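Local atomic coordinates of YueI protein (Bacillus subtilis, PDB entry 2OHW), a protein that is of unknown function but belongs to the DUF1694 family and folds as a small alpha/beta protein around a mixed four-stranded sheet. Residues 8-13 with 26-31; 53-58 with 82-87. All coordinates share one frame; numbering follows the deposited sequence.

Contact 1: residues 8-13 with 26-31; sequences DLYLQQ and RHLFLG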
loop_
_atom_site.group_PDB
_atom_site.type_symbol
_atom_site.label_atom_id
_atom_site.label_comp_id
_atom_site.label_asym_id
_atom_site.label_seq_id
_atom_site.Cartn_x
_atom_site.Cartn_y
_atom_site.Cartn_z
ATOM N N ASP A 8 -10.298 -9.738 8.141
ATOM C CA ASP A 8 -9.054 -10.187 8.737
ATOM C C ASP A 8 -8.452 -11.310 7.915
ATOM O O ASP A 8 -7.236 -11.366 7.759
ATOM C CB ASP A 8 -9.247 -10.672 10.175
ATOM C CG ASP A 8 -9.545 -9.551 11.143
ATOM O OD1 ASP A 8 -9.451 -8.351 10.776
ATOM O OD2 ASP A 8 -9.883 -9.889 12.295
ATOM N N LEU A 9 -9.285 -12.209 7.395
ATOM C CA LEU A 9 -8.780 -13.315 6.612
ATOM C C LEU A 9 -8.227 -12.793 5.291
ATOM O O LEU A 9 -7.145 -13.205 4.865
ATOM C CB LEU A 9 -9.849 -14.393 6.369
ATOM C CG LEU A 9 -9.252 -15.685 5.778
ATOM C CD1 LEU A 9 -8.233 -16.331 6.724
ATOM C CD2 LEU A 9 -10.312 -16.702 5.392
ATOM N N TYR A 10 -8.950 -11.868 4.669
ATOM C CA TYR A 10 -8.472 -11.219 3.433
ATOM C C TYR A 10 -7.094 -10.612 3.639
ATOM O O TYR A 10 -6.181 -10.810 2.829
ATOM C CB TYR A 10 -9.468 -10.139 3.025
ATOM C CG TYR A 10 -9.123 -9.341 1.799
ATOM C CD1 TYR A 10 -9.414 -9.832 0.527
ATOM C CD2 TYR A 10 -8.588 -8.060 1.903
ATOM C CE1 TYR A 10 -9.125 -9.088 -0.609
ATOM C CE2 TYR A 10 -8.298 -7.311 0.772
ATOM C CZ TYR A 10 -8.589 -7.822 -0.483
ATOM O OH TYR A 10 -8.345 -7.066 -1.621
ATOM N N LEU A 11 -6.939 -9.877 4.731
ATOM C CA LEU A 11 -5.624 -9.311 5.074
ATOM C C LEU A 11 -4.553 -10.372 5.358
ATOM O O LEU A 11 -3.448 -10.315 4.815
ATOM C CB LEU A 11 -5.745 -8.357 6.261
ATOM C CG LEU A 11 -6.632 -7.125 6.055
ATOM C CD1 LEU A 11 -6.828 -6.450 7.382
ATOM C CD2 LEU A 11 -5.946 -6.166 5.068
ATOM N N GLN A 12 -4.887 -11.365 6.175
ATOM C CA GLN A 12 -3.899 -12.367 6.584
ATOM C C GLN A 12 -3.361 -13.112 5.370
ATOM O O GLN A 12 -2.162 -13.431 5.307
ATOM C CB GLN A 12 -4.547 -13.333 7.583
ATOM C CG GLN A 12 -3.733 -14.566 7.969
ATOM C CD GLN A 12 -4.470 -15.376 9.005
ATOM O OE1 GLN A 12 -4.683 -14.911 10.128
ATOM N NE2 GLN A 12 -4.894 -16.571 8.627
ATOM N N GLN A 13 -4.235 -13.350 4.396
ATOM C CA GLN A 13 -3.855 -14.120 3.211
ATOM C C GLN A 13 -3.271 -13.309 2.061
ATOM O O GLN A 13 -2.964 -13.863 1.019
ATOM C CB GLN A 13 -5.030 -14.956 2.732
ATOM C CG GLN A 13 -5.426 -16.006 3.741
ATOM C CD GLN A 13 -6.270 -17.085 3.137
ATOM O OE1 GLN A 13 -6.995 -16.856 2.163
ATOM N NE2 GLN A 13 -6.212 -18.274 3.737
ATOM N N ARG A 26 -11.667 1.372 -0.897
ATOM C CA ARG A 26 -11.073 2.691 -0.734
ATOM C C ARG A 26 -10.656 2.936 0.705
ATOM O O ARG A 26 -9.615 3.544 0.963
ATOM C CB ARG A 26 -12.030 3.785 -1.208
ATOM C CG ARG A 26 -12.311 3.739 -2.703
ATOM C CD ARG A 26 -12.966 5.034 -3.168
ATOM N NE ARG A 26 -13.535 4.893 -4.499
ATOM C CZ ARG A 26 -12.861 5.071 -5.628
ATOM N NH1 ARG A 26 -11.568 5.393 -5.604
ATOM N NH2 ARG A 26 -13.481 4.919 -6.792
ATOM N N HIS A 27 -11.464 2.454 1.645
ATOM C CA HIS A 27 -11.137 2.615 3.057
ATOM C C HIS A 27 -9.917 1.802 3.497
ATOM O O HIS A 27 -9.244 2.183 4.453
ATOM C CB HIS A 27 -12.346 2.312 3.938
ATOM C CG HIS A 27 -13.487 3.267 3.743
ATOM N ND1 HIS A 27 -14.799 2.852 3.653
ATOM C CD2 HIS A 27 -13.511 4.616 3.623
ATOM C CE1 HIS A 27 -15.582 3.904 3.489
ATOM N NE2 HIS A 27 -14.824 4.987 3.463
ATOM N N LEU A 28 -9.638 0.689 2.812
ATOM C CA LEU A 28 -8.428 -0.101 3.082
ATOM C C LEU A 28 -7.194 0.468 2.357
ATOM O O LEU A 28 -6.121 0.626 2.963
ATOM C CB LEU A 28 -8.627 -1.574 2.712
ATOM C CG LEU A 28 -7.398 -2.497 2.854
ATOM C CD1 LEU A 28 -6.843 -2.562 4.260
ATOM C CD2 LEU A 28 -7.746 -3.906 2.372
ATOM N N PHE A 29 -7.357 0.749 1.063
ATOM C CA PHE A 29 -6.235 1.077 0.187
ATOM C C PHE A 29 -5.942 2.570 0.013
ATOM O O PHE A 29 -5.509 3.013 -1.065
ATOM C CB PHE A 29 -6.410 0.384 -1.169
ATOM C CG PHE A 29 -6.362 -1.124 -1.082
ATOM C CD1 PHE A 29 -5.154 -1.777 -0.836
ATOM C CD2 PHE A 29 -7.507 -1.880 -1.264
ATOM C CE1 PHE A 29 -5.111 -3.177 -0.751
ATOM C CE2 PHE A 29 -7.469 -3.274 -1.197
ATOM C CZ PHE A 29 -6.275 -3.921 -0.932
ATOM N N LEU A 30 -6.161 3.332 1.087
ATOM C CA LEU A 30 -5.814 4.764 1.116
ATOM C C LEU A 30 -6.478 5.540 -0.019
ATOM O O LEU A 30 -5.895 6.475 -0.583
ATOM C CB LEU A 30 -4.287 4.959 1.090
ATOM C CG LEU A 30 -3.517 4.367 2.276
ATOM C CD1 LEU A 30 -2.003 4.476 2.053
ATOM C CD2 LEU A 30 -3.920 5.050 3.569
ATOM N N GLY A 31 -7.709 5.139 -0.327
ATOM C CA GLY A 31 -8.540 5.825 -1.315
ATOM C C GLY A 31 -8.602 5.145 -2.668
ATOM O O GLY A 31 -9.451 5.505 -3.487
#

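Contact 2: residues 53-58 with 82-87; sequences KEAEHE and IQMASR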
loop_
_atom_site.group_PDB
_atom_site.type_symbol
_atom_site.label_atom_id
_atom_site.label_comp_id
_atom_site.label_asym_id
_atom_site.label_seq_id
_atom_site.Cartn_x
_atom_site.Cartn_y
_atom_site.Cartn_z
ATOM N N LYS A 53 13.208 -3.217 -1.189
ATOM C CA LYS A 53 13.600 -3.185 -2.604
ATOM C C LYS A 53 12.456 -3.580 -3.551
ATOM O O LYS A 53 12.430 -3.146 -4.698
ATOM C CB LYS A 53 14.831 -4.067 -2.844
ATOM C CG LYS A 53 15.520 -3.834 -4.189
ATOM C CD LYS A 53 16.070 -2.408 -4.335
ATOM C CE LYS A 53 16.293 -2.071 -5.804
ATOM N NZ LYS A 53 16.965 -0.754 -5.969
ATOM N N GLU A 54 11.511 -4.386 -3.062
ATOM C CA GLU A 54 10.345 -4.770 -3.853
ATOM C C GLU A 54 9.472 -3.571 -4.183
ATOM O O GLU A 54 8.890 -3.504 -5.262
ATOM C CB GLU A 54 9.515 -5.833 -3.127
ATOM C CG GLU A 54 10.258 -7.162 -2.932
ATOM C CD GLU A 54 11.051 -7.252 -1.639
ATOM O OE1 GLU A 54 11.315 -6.227 -0.986
ATOM O OE2 GLU A 54 11.440 -8.377 -1.274
ATOM N N ALA A 55 9.405 -2.597 -3.274
ATOM C CA ALA A 55 8.674 -1.361 -3.570
ATOM C C ALA A 55 9.436 -0.540 -4.591
ATOM O O ALA A 55 8.825 0.026 -5.498
ATOM C CB ALA A 55 8.428 -0.543 -2.301
ATOM N N GLU A 56 10.759 -0.483 -4.451
ATOM C CA GLU A 56 11.571 0.243 -5.435
ATOM C C GLU A 56 11.370 -0.347 -6.829
ATOM O O GLU A 56 11.252 0.379 -7.805
ATOM C CB GLU A 56 13.057 0.278 -5.070
ATOM C CG GLU A 56 13.868 1.091 -6.100
ATOM C CD GLU A 56 15.161 1.688 -5.590
ATOM O OE1 GLU A 56 15.664 1.265 -4.523
ATOM O OE2 GLU A 56 15.690 2.578 -6.295
ATOM N N HIS A 57 11.311 -1.674 -6.914
ATOM C CA HIS A 57 11.096 -2.315 -8.199
ATOM C C HIS A 57 9.813 -1.853 -8.871
ATOM O O HIS A 57 9.790 -1.588 -10.084
ATOM C CB HIS A 57 11.078 -3.841 -8.048
ATOM C CG HIS A 57 10.890 -4.556 -9.347
ATOM N ND1 HIS A 57 9.651 -4.924 -9.821
ATOM C CD2 HIS A 57 11.779 -4.897 -10.310
ATOM C CE1 HIS A 57 9.787 -5.506 -11.002
ATOM N NE2 HIS A 57 11.069 -5.494 -11.322
ATOM N N GLU A 58 8.733 -1.789 -8.095
ATOM C CA GLU A 58 7.442 -1.367 -8.617
ATOM C C GLU A 58 7.431 0.110 -9.014
ATOM O O GLU A 58 6.801 0.486 -10.004
ATOM C CB GLU A 58 6.314 -1.669 -7.617
ATOM C CG GLU A 58 6.010 -3.174 -7.420
ATOM C CD GLU A 58 5.851 -3.964 -8.725
ATOM O OE1 GLU A 58 5.194 -3.479 -9.681
ATOM O OE2 GLU A 58 6.381 -5.095 -8.792
ATOM N N ILE A 82 9.704 8.170 -0.483
ATOM C CA ILE A 82 9.543 9.393 -1.275
ATOM C C ILE A 82 10.770 9.598 -2.162
ATOM O O ILE A 82 10.636 9.994 -3.328
ATOM C CB ILE A 82 9.306 10.615 -0.358
ATOM C CG1 ILE A 82 7.884 10.548 0.227
ATOM C CG2 ILE A 82 9.589 11.942 -1.118
ATOM C CD1 ILE A 82 7.534 11.687 1.206
ATOM N N GLN A 83 11.953 9.308 -1.612
ATOM C CA GLN A 83 13.205 9.396 -2.383
ATOM C C GLN A 83 13.147 8.451 -3.572
ATOM O O GLN A 83 13.537 8.825 -4.686
ATOM C CB GLN A 83 14.418 9.054 -1.514
ATOM C CG GLN A 83 14.589 9.931 -0.257
ATOM C CD GLN A 83 15.109 11.319 -0.564
ATOM O OE1 GLN A 83 16.060 11.478 -1.325
ATOM N NE2 GLN A 83 14.497 12.332 0.037
ATOM N N MET A 84 12.672 7.224 -3.328
ATOM C CA MET A 84 12.555 6.213 -4.389
ATOM C C MET A 84 11.574 6.694 -5.450
ATOM O O MET A 84 11.849 6.593 -6.655
ATOM C CB MET A 84 12.052 4.877 -3.831
ATOM C CG MET A 84 12.947 4.154 -2.846
ATOM S SD MET A 84 12.155 2.592 -2.248
ATOM C CE MET A 84 10.462 2.815 -2.720
ATOM N N ALA A 85 10.420 7.215 -5.016
ATOM C CA ALA A 85 9.394 7.695 -5.950
ATOM C C ALA A 85 9.961 8.815 -6.832
ATOM O O ALA A 85 9.857 8.767 -8.057
ATOM C CB ALA A 85 8.125 8.159 -5.199
ATOM N N SER A 86 10.576 9.818 -6.219
ATOM C CA SER A 86 11.084 10.941 -6.994
ATOM C C SER A 86 12.162 10.524 -7.986
ATOM O O SER A 86 12.227 11.075 -9.096
ATOM C CB SER A 86 11.550 12.057 -6.054
ATOM O OG SER A 86 10.425 12.550 -5.341
ATOM N N ARG A 87 12.975 9.541 -7.590
ATOM C CA ARG A 87 14.031 8.987 -8.440
ATOM C C ARG A 87 13.476 8.528 -9.797
ATOM O O ARG A 87 14.148 8.648 -10.823
ATOM C CB ARG A 87 14.701 7.810 -7.726
ATOM C CG ARG A 87 15.854 7.118 -8.465
ATOM C CD ARG A 87 16.527 6.091 -7.540
ATOM N NE ARG A 87 16.912 6.703 -6.266
ATOM C CZ ARG A 87 16.851 6.115 -5.069
ATOM N NH1 ARG A 87 16.414 4.865 -4.937
ATOM N NH2 ARG A 87 17.223 6.792 -3.992
#

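Contact 1: residues 8-13 with 26-31
The phenolic oxygen of Y10 is anchored by one hydrogen bond, which it donates to the carbonyl oxygen of G17 in the loop that follows the first helix, and it also rests against the rim of the F29 ring, with Y10 OH 3.8 Å from F29 CZ. It lies in the plane of the F29 ring, at the edge, so this is a rim contact and not a stack; the two ring planes are steeply inclined, about 76° apart. The direction of the tyrosine follows from its first torsion, which sets CG anti to the backbone N (chi1 178°) and sends the ring out from the helix toward 26-31.

L28 fills the space beside this pair. Its CD2 touches the edge of the tyrosine at 3.8 Å from Y10 CE2, and the same methyl lies over one face of the F29 ring, 3.5 Å above the plane and displaced toward the rim. Both of its methyls reach L11, the nearer being L28 CD1 at 3.8 Å from L11 CD2. The CB of L28 points at 8-13, whereas L11 reaches across only with the end of its side chain. Together the four residues bury a modest 133 Å² between the segments, an apolar contact apart from the tyrosine hydroxyl.

F29 is the first residue to leave the helical conformation, and the turn after it closes through G31 N to R26 O at 2.8 Å. The side chain of R26 adds a bond from NH1 to G31 O at 3.0 Å (N-H...O 154°).

In the fold, helix 5-12 packs on the end of helix 22-28, L28 and F29 also touch L104 of strand 104-110, and the carbonyl of L11 bonds to Y126 of helix 124-129.

Contact 2: residues 53-58 with 82-87
The charged interaction joins E56 and R87, whose NH1 donates to E56 OE2 at 2.8 Å as part of a salt bridge. The donor stands above the carboxylate, 45° out of its plane, although the oxygen lies close to the guanidinium plane; the two side chains meet almost at right angles. E56 reaches this position with CG anti to the backbone N (chi1 -178°) and its chain extended beyond. The same oxygen is bonded to the hydroxyl of Y88, while E56 OE1 forms a salt bridge with K53 NZ at 2.8 Å, although its hydrogen bond is weak, completing a salt-bridge network of K53, E56 and R87. With an alanine in place of this glutamate, R87 and K53 would probably be left without their shared anionic mate, and the Y88 hydroxyl without this bond.

The apolar part belongs to M84, which points at helix 53-60. Its sulfur lies alongside the glutamate, with SD 3.8 Å from E56 CB, and its methyl ends against the backbone, M84 CE being 3.7 Å from E56 N. That methyl also touches the small side chain of A55, CE to CB 3.9 Å.

The segment axes approach to 9.7 Å at a signed angle of -24°, a near-parallel helix pair. A55 also touches L39 and A85 touches L67, so both helices rest on the sheet, and helix 75-87 is the connection of a beta-alpha-beta crossover between the parallel neighbours 65-70 and 92-95.

From the N terminus, contact 1 closes first: after helix 5-12 the loop around G17 brings the chain back, so that helix 22-28 meets it, a local closure with 12 residues between its segments. The chain then enters the sheet at strand 37-42. Contact 2 opens only afterwards, at helix 53-60, and closes at helix 75-87 after 23 residues that include strand 65-70. The two are therefore in series, neither nested nor crossed. The centres of contact 1 and contact 2 are about 22 Å apart, on opposite sides of the chain's centre. Their nearest atoms stay about 12 Å apart. Contact 1 ties the N-terminal helices together beside strand 104-110; contact 2 joins two helices lying on the sheet.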